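Local coordinates for protein polymeric immunoglobulin receptor (Mus musculus, PDB 4NOF) that probably binds polymeric immunoglobulins and carries them across epithelial cells, here represented by its second immunoglobulin-like V-type domain, at residues S34-C39 / C93-G98; V21-P26 / K104-Q109; Y13-G18 / S81-N86. All blocks are in the same frame, centred on the assembly; numbering follows the deposited sequence. Where two conformers were deposited one is given.

Contact 1 of 3, residues S34-C39 / C93-G98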
loop_
_atom_site.group_PDB
_atom_site.type_symbol
_atom_site.label_atom_id
_atom_site.label_comp_id
_atom_site.label_asym_id
_atom_site.label_seq_id
_atom_site.Cartn_x
_atom_site.Cartn_y
_atom_site.Cartn_z
ATOM N N SER A 34 15.851 -4.211 -2.118
ATOM C CA SER A 34 15.301 -4.406 -0.795
ATOM C C SER A 34 13.849 -4.906 -0.835
ATOM O O SER A 34 13.197 -4.887 -1.861
ATOM C CB SER A 34 15.299 -3.098 -0.005
ATOM O OG SER A 34 16.438 -2.272 -0.215
ATOM N N LYS A 35 13.390 -5.334 0.319
ATOM C CA LYS A 35 12.011 -5.798 0.488
ATOM C C LYS A 35 11.059 -4.655 0.159
ATOM O O LYS A 35 11.334 -3.464 0.437
ATOM C CB LYS A 35 11.779 -6.293 1.921
ATOM C CG LYS A 35 10.403 -6.879 2.185
ATOM C CD LYS A 35 10.299 -7.500 3.583
ATOM C CE LYS A 35 10.355 -6.419 4.649
ATOM N NZ LYS A 35 10.039 -6.950 6.007
ATOM N N LYS A 36 9.955 -5.014 -0.488
ATOM C CA LYS A 36 8.903 -4.076 -0.837
ATOM C C LYS A 36 7.693 -4.468 -0.037
ATOM O O LYS A 36 7.386 -5.630 0.038
ATOM C CB LYS A 36 8.519 -4.140 -2.317
ATOM C CG LYS A 36 9.652 -4.042 -3.365
ATOM C CD LYS A 36 10.501 -2.836 -3.212
ATOM C CE LYS A 36 11.476 -2.713 -4.421
ATOM N NZ LYS A 36 12.356 -3.907 -4.625
ATOM N N SER A 37 7.006 -3.496 0.561
ATOM C CA SER A 37 5.883 -3.834 1.442
ATOM C C SER A 37 4.833 -2.740 1.406
ATOM O O SER A 37 5.123 -1.580 1.096
ATOM C CB SER A 37 6.360 -4.037 2.886
ATOM O OG SER A 37 6.844 -2.856 3.498
ATOM N N LEU A 38 3.610 -3.136 1.747
ATOM C CA LEU A 38 2.549 -2.194 2.084
ATOM C C LEU A 38 2.045 -2.541 3.471
ATOM O O LEU A 38 1.808 -3.723 3.777
ATOM C CB LEU A 38 1.395 -2.285 1.076
ATOM C CG LEU A 38 0.236 -1.282 1.209
ATOM C CD1 LEU A 38 0.697 0.120 0.855
ATOM C CD2 LEU A 38 -0.961 -1.702 0.361
ATOM N N CYS A 39 1.890 -1.519 4.313
ATOM C CA CYS A 39 1.282 -1.711 5.620
ATOM C C CYS A 39 0.169 -0.694 5.869
ATOM O O CYS A 39 0.097 0.349 5.210
ATOM C CB CYS A 39 2.326 -1.634 6.729
ATOM S SG CYS A 39 3.150 -0.050 6.944
ATOM N N CYS A 93 3.575 2.672 1.846
ATOM C CA CYS A 93 4.451 1.895 0.933
ATOM C C CYS A 93 5.841 1.987 1.463
ATOM O O CYS A 93 6.274 3.095 1.842
ATOM C CB CYS A 93 4.552 2.548 -0.422
ATOM S SG CYS A 93 3.053 2.682 -1.367
ATOM N N GLN A 94 6.570 0.880 1.446
ATOM C CA GLN A 94 7.990 0.947 1.824
ATOM C C GLN A 94 8.835 0.107 0.903
ATOM O O GLN A 94 8.480 -1.036 0.564
ATOM C CB GLN A 94 8.183 0.489 3.258
ATOM C CG GLN A 94 9.580 0.752 3.815
ATOM C CD GLN A 94 9.679 0.534 5.321
ATOM O OE1 GLN A 94 8.988 1.181 6.091
ATOM N NE2 GLN A 94 10.564 -0.358 5.742
ATOM N N ALA A 95 9.960 0.668 0.488
ATOM C CA ALA A 95 10.982 -0.118 -0.162
ATOM C C ALA A 95 12.216 0.023 0.694
ATOM O O ALA A 95 12.685 1.129 0.906
ATOM C CB ALA A 95 11.256 0.386 -1.559
ATOM N N GLY A 96 12.705 -1.097 1.199
ATOM C CA GLY A 96 13.858 -1.091 2.106
ATOM C C GLY A 96 13.437 -1.124 3.531
ATOM O O GLY A 96 12.276 -1.183 3.826
ATOM N N GLU A 97 14.418 -1.078 4.429
ATOM C CA GLU A 97 14.165 -1.160 5.851
ATOM C C GLU A 97 14.975 -0.066 6.545
ATOM O O GLU A 97 16.042 0.306 6.077
ATOM C CB GLU A 97 14.574 -2.550 6.371
ATOM C CG GLU A 97 13.701 -3.696 5.852
ATOM C CD GLU A 97 14.326 -5.075 6.029
ATOM O OE1 GLU A 97 15.423 -5.176 6.632
ATOM O OE2 GLU A 97 13.718 -6.066 5.560
ATOM N N GLY A 98 14.407 0.487 7.607
ATOM C CA GLY A 98 15.133 1.401 8.473
ATOM C C GLY A 98 15.181 2.827 7.961
ATOM O O GLY A 98 14.356 3.244 7.134
HETATM O O HOH W 1 9.736 -2.946 3.030
#

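Contact 2 of 3, residues V21-P26 / K104-Q109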
loop_
_atom_site.group_PDB
_atom_site.type_symbol
_atom_site.label_atom_id
_atom_site.label_comp_id
_atom_site.label_asym_id
_atom_site.label_seq_id
_atom_site.Cartn_x
_atom_site.Cartn_y
_atom_site.Cartn_z
ATOM N N VAL A 21 -8.478 -1.225 -6.260
ATOM C CA VAL A 21 -7.579 -0.100 -6.345
ATOM C C VAL A 21 -6.185 -0.614 -6.618
ATOM O O VAL A 21 -5.784 -1.645 -6.067
ATOM C CB VAL A 21 -7.591 0.773 -5.061
ATOM C CG1 VAL A 21 -7.144 0.007 -3.811
ATOM C CG2 VAL A 21 -6.745 2.004 -5.252
ATOM N N THR A 22 -5.460 0.106 -7.459
ATOM C CA THR A 22 -4.046 -0.142 -7.662
ATOM C C THR A 22 -3.259 0.985 -7.033
ATOM O O THR A 22 -3.275 2.121 -7.505
ATOM C CB THR A 22 -3.674 -0.270 -9.152
ATOM O OG1 THR A 22 -4.399 -1.373 -9.705
ATOM C CG2 THR A 22 -2.157 -0.514 -9.290
ATOM N N ILE A 23 -2.563 0.671 -5.939
ATOM C CA ILE A 23 -1.741 1.636 -5.191
ATOM C C ILE A 23 -0.333 1.666 -5.797
ATOM O O ILE A 23 0.272 0.628 -5.979
ATOM C CB ILE A 23 -1.649 1.227 -3.699
ATOM C CG1 ILE A 23 -3.032 1.237 -3.050
ATOM C CG2 ILE A 23 -0.674 2.130 -2.935
ATOM C CD1 ILE A 23 -3.075 0.607 -1.676
ATOM N N GLU A 24 0.156 2.858 -6.103
ATOM C CA GLU A 24 1.481 3.088 -6.641
ATOM C C GLU A 24 2.471 3.423 -5.531
ATOM O O GLU A 24 2.264 4.380 -4.745
ATOM C CB GLU A 24 1.442 4.244 -7.637
ATOM C CG GLU A 24 2.763 4.432 -8.368
ATOM C CD GLU A 24 2.647 5.397 -9.545
ATOM O OE1 GLU A 24 1.804 5.142 -10.436
ATOM O OE2 GLU A 24 3.405 6.387 -9.575
ATOM N N CYS A 25 3.568 2.679 -5.478
ATOM C CA CYS A 25 4.590 2.833 -4.443
ATOM C C CYS A 25 5.937 3.154 -5.100
ATOM O O CYS A 25 6.676 2.238 -5.489
ATOM C CB CYS A 25 4.719 1.534 -3.648
ATOM S SG CYS A 25 3.214 1.121 -2.716
ATOM N N PRO A 26 6.259 4.444 -5.225
ATOM C CA PRO A 26 7.558 4.842 -5.780
ATOM C C PRO A 26 8.720 4.625 -4.836
ATOM O O PRO A 26 8.563 4.681 -3.628
ATOM C CB PRO A 26 7.406 6.358 -6.059
ATOM C CG PRO A 26 6.086 6.771 -5.519
ATOM C CD PRO A 26 5.421 5.596 -4.847
ATOM N N LYS A 104 6.067 5.965 1.020
ATOM C CA LYS A 104 5.045 6.784 0.398
ATOM C C LYS A 104 3.761 6.636 1.221
ATOM O O LYS A 104 3.289 5.506 1.465
ATOM C CB LYS A 104 4.790 6.355 -1.051
ATOM C CG LYS A 104 3.639 7.076 -1.772
ATOM C CD LYS A 104 3.936 8.533 -2.015
ATOM C CE LYS A 104 2.685 9.252 -2.482
ATOM N NZ LYS A 104 2.941 10.711 -2.703
ATOM N N ASN A 105 3.206 7.767 1.647
ATOM C CA ASN A 105 1.951 7.773 2.345
ATOM C C ASN A 105 0.760 7.714 1.358
ATOM O O ASN A 105 0.707 8.482 0.398
ATOM C CB ASN A 105 1.837 9.040 3.227
ATOM C CG ASN A 105 2.849 9.042 4.352
ATOM O OD1 ASN A 105 2.905 8.100 5.143
ATOM N ND2 ASN A 105 3.644 10.087 4.425
ATOM N N VAL A 106 -0.219 6.875 1.688
ATOM C CA VAL A 106 -1.383 6.602 0.888
ATOM C C VAL A 106 -2.628 6.628 1.770
ATOM O O VAL A 106 -2.598 6.180 2.929
ATOM C CB VAL A 106 -1.257 5.193 0.252
ATOM C CG1 VAL A 106 -2.552 4.760 -0.413
ATOM C CG2 VAL A 106 -0.091 5.188 -0.744
ATOM N N ASP A 107 -3.721 7.204 1.264
ATOM C CA ASP A 107 -4.993 7.211 1.984
ATOM C C ASP A 107 -6.038 6.610 1.059
ATOM O O ASP A 107 -6.183 7.054 -0.087
ATOM C CB ASP A 107 -5.383 8.646 2.363
ATOM C CG ASP A 107 -6.473 8.735 3.390
ATOM O OD1 ASP A 107 -7.014 7.730 3.895
ATOM O OD2 ASP A 107 -6.786 9.890 3.754
ATOM N N LEU A 108 -6.676 5.538 1.522
ATOM C CA LEU A 108 -7.755 4.907 0.798
ATOM C C LEU A 108 -9.089 5.320 1.407
ATOM O O LEU A 108 -9.362 5.089 2.571
ATOM C CB LEU A 108 -7.597 3.385 0.824
ATOM C CG LEU A 108 -8.641 2.632 0.026
ATOM C CD1 LEU A 108 -8.662 3.081 -1.429
ATOM C CD2 LEU A 108 -8.361 1.134 0.136
ATOM N N GLN A 109 -9.909 5.976 0.605
ATOM C CA GLN A 109 -11.273 6.301 0.984
ATOM C C GLN A 109 -12.185 5.336 0.247
ATOM O O GLN A 109 -12.115 5.215 -0.989
ATOM C CB GLN A 109 -11.576 7.767 0.625
ATOM C CG GLN A 109 -13.037 8.142 0.884
ATOM C CD GLN A 109 -13.303 9.626 0.618
ATOM O OE1 GLN A 109 -13.603 10.027 -0.510
ATOM N NE2 GLN A 109 -13.167 10.431 1.654
#

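Contact 3 of 3, residues Y13-G18 / S81-N86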
loop_
_atom_site.group_PDB
_atom_site.type_symbol
_atom_site.label_atom_id
_atom_site.label_comp_id
_atom_site.label_asym_id
_atom_site.label_seq_id
_atom_site.Cartn_x
_atom_site.Cartn_y
_atom_site.Cartn_z
ATOM N N TYR A 13 -6.679 7.861 -2.772
ATOM C CA TYR A 13 -7.470 7.064 -3.692
ATOM C C TYR A 13 -8.905 6.955 -3.147
ATOM O O TYR A 13 -9.112 6.680 -1.978
ATOM C CB TYR A 13 -6.889 5.640 -3.787
ATOM C CG TYR A 13 -5.495 5.558 -4.362
ATOM C CD1 TYR A 13 -4.385 5.637 -3.554
ATOM C CD2 TYR A 13 -5.289 5.409 -5.731
ATOM C CE1 TYR A 13 -3.115 5.539 -4.069
ATOM C CE2 TYR A 13 -4.007 5.322 -6.260
ATOM C CZ TYR A 13 -2.921 5.385 -5.418
ATOM O OH TYR A 13 -1.638 5.307 -5.921
ATOM N N THR A 14 -9.903 7.161 -4.007
ATOM C CA THR A 14 -11.294 7.137 -3.591
ATOM C C THR A 14 -12.001 6.094 -4.464
ATOM O O THR A 14 -11.958 6.180 -5.708
ATOM C CB THR A 14 -11.950 8.537 -3.777
ATOM O OG1 THR A 14 -11.263 9.514 -2.994
ATOM C CG2 THR A 14 -13.400 8.538 -3.353
ATOM N N LYS A 15 -12.569 5.081 -3.833
ATOM C CA LYS A 15 -13.205 3.983 -4.535
ATOM C C LYS A 15 -14.525 3.584 -3.873
ATOM O O LYS A 15 -14.693 3.688 -2.667
ATOM C CB LYS A 15 -12.298 2.768 -4.556
ATOM C CG LYS A 15 -11.012 2.926 -5.352
ATOM C CD LYS A 15 -11.234 3.040 -6.857
ATOM C CE LYS A 15 -9.950 3.452 -7.553
ATOM N NZ LYS A 15 -10.117 3.549 -9.031
ATOM N N ASP A 16 -15.460 3.117 -4.681
ATOM C CA ASP A 16 -16.685 2.511 -4.145
ATOM C C ASP A 16 -16.445 1.124 -3.555
ATOM O O ASP A 16 -15.588 0.374 -4.003
ATOM C CB ASP A 16 -17.710 2.368 -5.272
ATOM C CG ASP A 16 -18.379 3.664 -5.633
ATOM O OD1 ASP A 16 -18.148 4.711 -4.963
ATOM O OD2 ASP A 16 -19.188 3.607 -6.597
ATOM N N ILE A 17 -17.217 0.786 -2.542
ATOM C CA ILE A 17 -17.169 -0.525 -1.943
ATOM C C ILE A 17 -17.323 -1.606 -3.022
ATOM O O ILE A 17 -18.078 -1.441 -3.978
ATOM C CB ILE A 17 -18.234 -0.663 -0.826
ATOM C CG1 ILE A 17 -18.025 -1.949 -0.033
ATOM C CG2 ILE A 17 -19.645 -0.591 -1.374
ATOM C CD1 ILE A 17 -18.712 -1.903 1.309
ATOM N N GLY A 18 -16.562 -2.695 -2.852
ATOM C CA GLY A 18 -16.466 -3.783 -3.830
ATOM C C GLY A 18 -15.628 -3.614 -5.079
ATOM O O GLY A 18 -15.480 -4.576 -5.837
ATOM N N SER A 81 -8.322 -5.857 -4.302
ATOM C CA SER A 81 -9.662 -6.043 -4.881
ATOM C C SER A 81 -10.750 -6.260 -3.819
ATOM O O SER A 81 -10.473 -6.482 -2.653
ATOM C CB SER A 81 -9.635 -7.213 -5.845
ATOM O OG SER A 81 -9.316 -8.407 -5.180
ATOM N N HIS A 82 -12.004 -6.212 -4.258
ATOM C CA HIS A 82 -13.148 -6.452 -3.384
ATOM C C HIS A 82 -13.088 -5.581 -2.139
ATOM O O HIS A 82 -13.210 -6.050 -1.014
ATOM C CB HIS A 82 -13.215 -7.942 -3.003
ATOM C CG HIS A 82 -13.351 -8.847 -4.190
ATOM N ND1 HIS A 82 -12.387 -9.768 -4.544
ATOM C CD2 HIS A 82 -14.308 -8.921 -5.146
ATOM C CE1 HIS A 82 -12.761 -10.392 -5.649
ATOM N NE2 HIS A 82 -13.920 -9.894 -6.038
ATOM N N LEU A 83 -12.887 -4.288 -2.351
ATOM C CA LEU A 83 -12.727 -3.368 -1.234
ATOM C C LEU A 83 -13.896 -3.381 -0.263
ATOM O O LEU A 83 -15.060 -3.450 -0.689
ATOM C CB LEU A 83 -12.518 -1.968 -1.746
ATOM C CG LEU A 83 -11.168 -1.753 -2.436
ATOM C CD1 LEU A 83 -11.178 -0.459 -3.237
ATOM C CD2 LEU A 83 -10.060 -1.731 -1.406
ATOM N N THR A 84 -13.560 -3.336 1.024
ATOM C CA THR A 84 -14.501 -3.235 2.138
ATOM C C THR A 84 -14.336 -1.915 2.883
ATOM O O THR A 84 -13.299 -1.244 2.780
ATOM C CB THR A 84 -14.289 -4.354 3.184
ATOM O OG1 THR A 84 -13.023 -4.211 3.852
ATOM C CG2 THR A 84 -14.374 -5.724 2.528
ATOM N N HIS A 85 -15.339 -1.527 3.663
ATOM C CA HIS A 85 -15.160 -0.297 4.413
ATOM C C HIS A 85 -13.985 -0.387 5.399
ATOM O O HIS A 85 -13.296 0.596 5.658
ATOM C CB HIS A 85 -16.420 0.183 5.121
ATOM C CG HIS A 85 -16.268 1.572 5.654
ATOM N ND1 HIS A 85 -16.125 1.848 6.996
ATOM C CD2 HIS A 85 -16.167 2.760 5.010
ATOM C CE1 HIS A 85 -15.978 3.151 7.159
ATOM N NE2 HIS A 85 -15.996 3.726 5.969
ATOM N N ASN A 86 -13.701 -1.578 5.887
ATOM C CA ASN A 86 -12.586 -1.774 6.792
ATOM C C ASN A 86 -11.208 -1.566 6.139
ATOM O O ASN A 86 -10.232 -1.368 6.842
ATOM C CB ASN A 86 -12.649 -3.160 7.411
ATOM C CG ASN A 86 -13.695 -3.251 8.536
ATOM O OD1 ASN A 86 -14.219 -2.231 9.016
ATOM N ND2 ASN A 86 -14.005 -4.471 8.941
HETATM O O HOH W 2 -13.059 -5.868 -6.888
#

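Contact 1 of 3, residues S34-C39 / C93-G98
The carboxylate of Glu97 meets Lys35 at a single oxygen, OE2, 3.8 Å from Lys35 NZ in a long salt bridge; the ammonium stands out of the carboxylate plane, CE nearer to it, and the two side chains cross at about a right angle. Gln94 lays its CB against Ser37 OG, and its amide gives NE2 to Gly96 O (2.7 Å), which lies close to the amide plane. Water 1 lies between Ser37 OG and Gly96 O, with a weaker bond to Lys35 O; it has more acceptors in reach than protons. Between these side chains and the buried face, the strands pair antiparallel: Ser37 and Gln94 exchange two backbone bonds, and Gly96 N reaches Lys35 O at 2.8 Å in a nearly straight bond (174°). Ser34 CB presses tightly on Gly96 CA, 3.2 Å away. On the opposite face, Lys36 is bent at chi2 to lay CD on Ala95 CB (3.7 Å), and again at chi4 (-57°), which sets NZ by Ser34 O (3.1 Å) and Ala32 O. An alanine in place of Lys36 would probably leave those two carbonyls without their ammonium donor and open a gap beside Ala95. Leu38 CD1 rests 4.1 Å from Cys93 SG. These inward side chains meet the other sheet, Leu38 and Cys93 on Ile23 and Lys36 on Phe76, while strands 46-51 and 102-111 flank the pair within its own sheet.

Contact 2 of 3, residues V21-P26 / K104-Q109
Ile23 and Val106 meet through methyls that their first torsions aim at each other: CG2 of Ile23 stands anti to its backbone N, and CG2 of Val106 anti to its carbonyl carbon, with CG1 beside that carbon (chi1 171°). The two CG2 atoms are 3.8 Å apart, and Val106 CG1 lies 4.1 Å from Ile23 CG2, so this one methyl sits against both branches of the valine. Val21 places CG1 between its backbone N and carbonyl carbon (chi1 61°), and from there it faces Leu108 CD1 at 4.2 Å, tip to tip, though Leu108 has two conformers and this distance holds for one of them. The strands run nearly antiparallel, yet their axes stay 7.8 Å apart: they belong to different sheets, and this is the packing of the immunoglobulin β-sandwich, strand B of one sheet against strand G of the other. Cys25, on the first strand, completes the link between sheets through its disulfide to Cys93. Toward the end of strand 21-26 the contact changes character. Pro26 lays its CD on the aliphatic start of Lys104, 3.8 Å from CG, before the lysine bends at chi2, which turns CD aside; its NZ ends at Asp9 O. Along the side formed by strand 11-16, Tyr13 packs against Val21, Val106 and Leu108, and its OH bonds to Glu24 N.

Contact 3 of 3, residues Y13-G18 / S81-N86
Leu83 O takes the backbone N-H of Gly18 at 2.7 Å, the one direct hydrogen bond between segments 13-18 and 81-86. It is fairly straight at hydrogen (161°), with the donor tilted 19° from the carbonyl plane. The same oxygen is touched by the Ile17 side chain, whose CG1 stands anti to the backbone N (chi1 -170°) and lies 3.4 Å from Leu83 O, so the methylene packs beside the carbonyl that takes the next residue's N-H. Beyond CG1, Ile17 CD1 reaches 4.1 Å from His85 N, where the loop enters its 3-10 turn. A second polar link runs through water 2, which donates to Gly18 O and accepts from His82 N, both at 2.9 Å. Gly18, with a positive phi, thus offers its N-H directly and its carbonyl by way of the water as the chain turns out of strand 11-16. Leu83 supplies the apolar part: its CD1 lies 3.7 Å from Lys15 CB and 4.0 Å from Lys15 CG, the two side chains meeting at a slant, and the leucine also packs on Val21 and Leu108, which ties this loop between strands 75-80 and 89-95 to the interior. Lys15 itself touches a bound N-acetylglucosamine. Thr84 N is held by Asp87 OD2 within the loop. The polar links across the junction are thus made by main-chain atoms and a water, without side-chain groups, while the burial comes mainly from Leu83 against Lys15 and Ile17.

Overall arrangement
Contact 2 lies nearest the centre of the domain and joins the two sheets face to face by apolar side chains. Contact 1, partly buried, instead zips two neighbouring strands of one sheet with main-chain bonds; the Cys25–Cys93 disulfide and Leu38 packing on Ile23 tie it to contact 2, inside whose chain loop it is nested. Contact 3 sits at the surface on the other side of the centre, about 23 Å from contact 1 between centres, and combines a backbone bond and a water with Leu83 packing. Strand 11-16 connects it with contact 2, since Tyr13 pairs through its backbone with Asp107 and Gln109. Lysines recur in all three, their aliphatic parts packing.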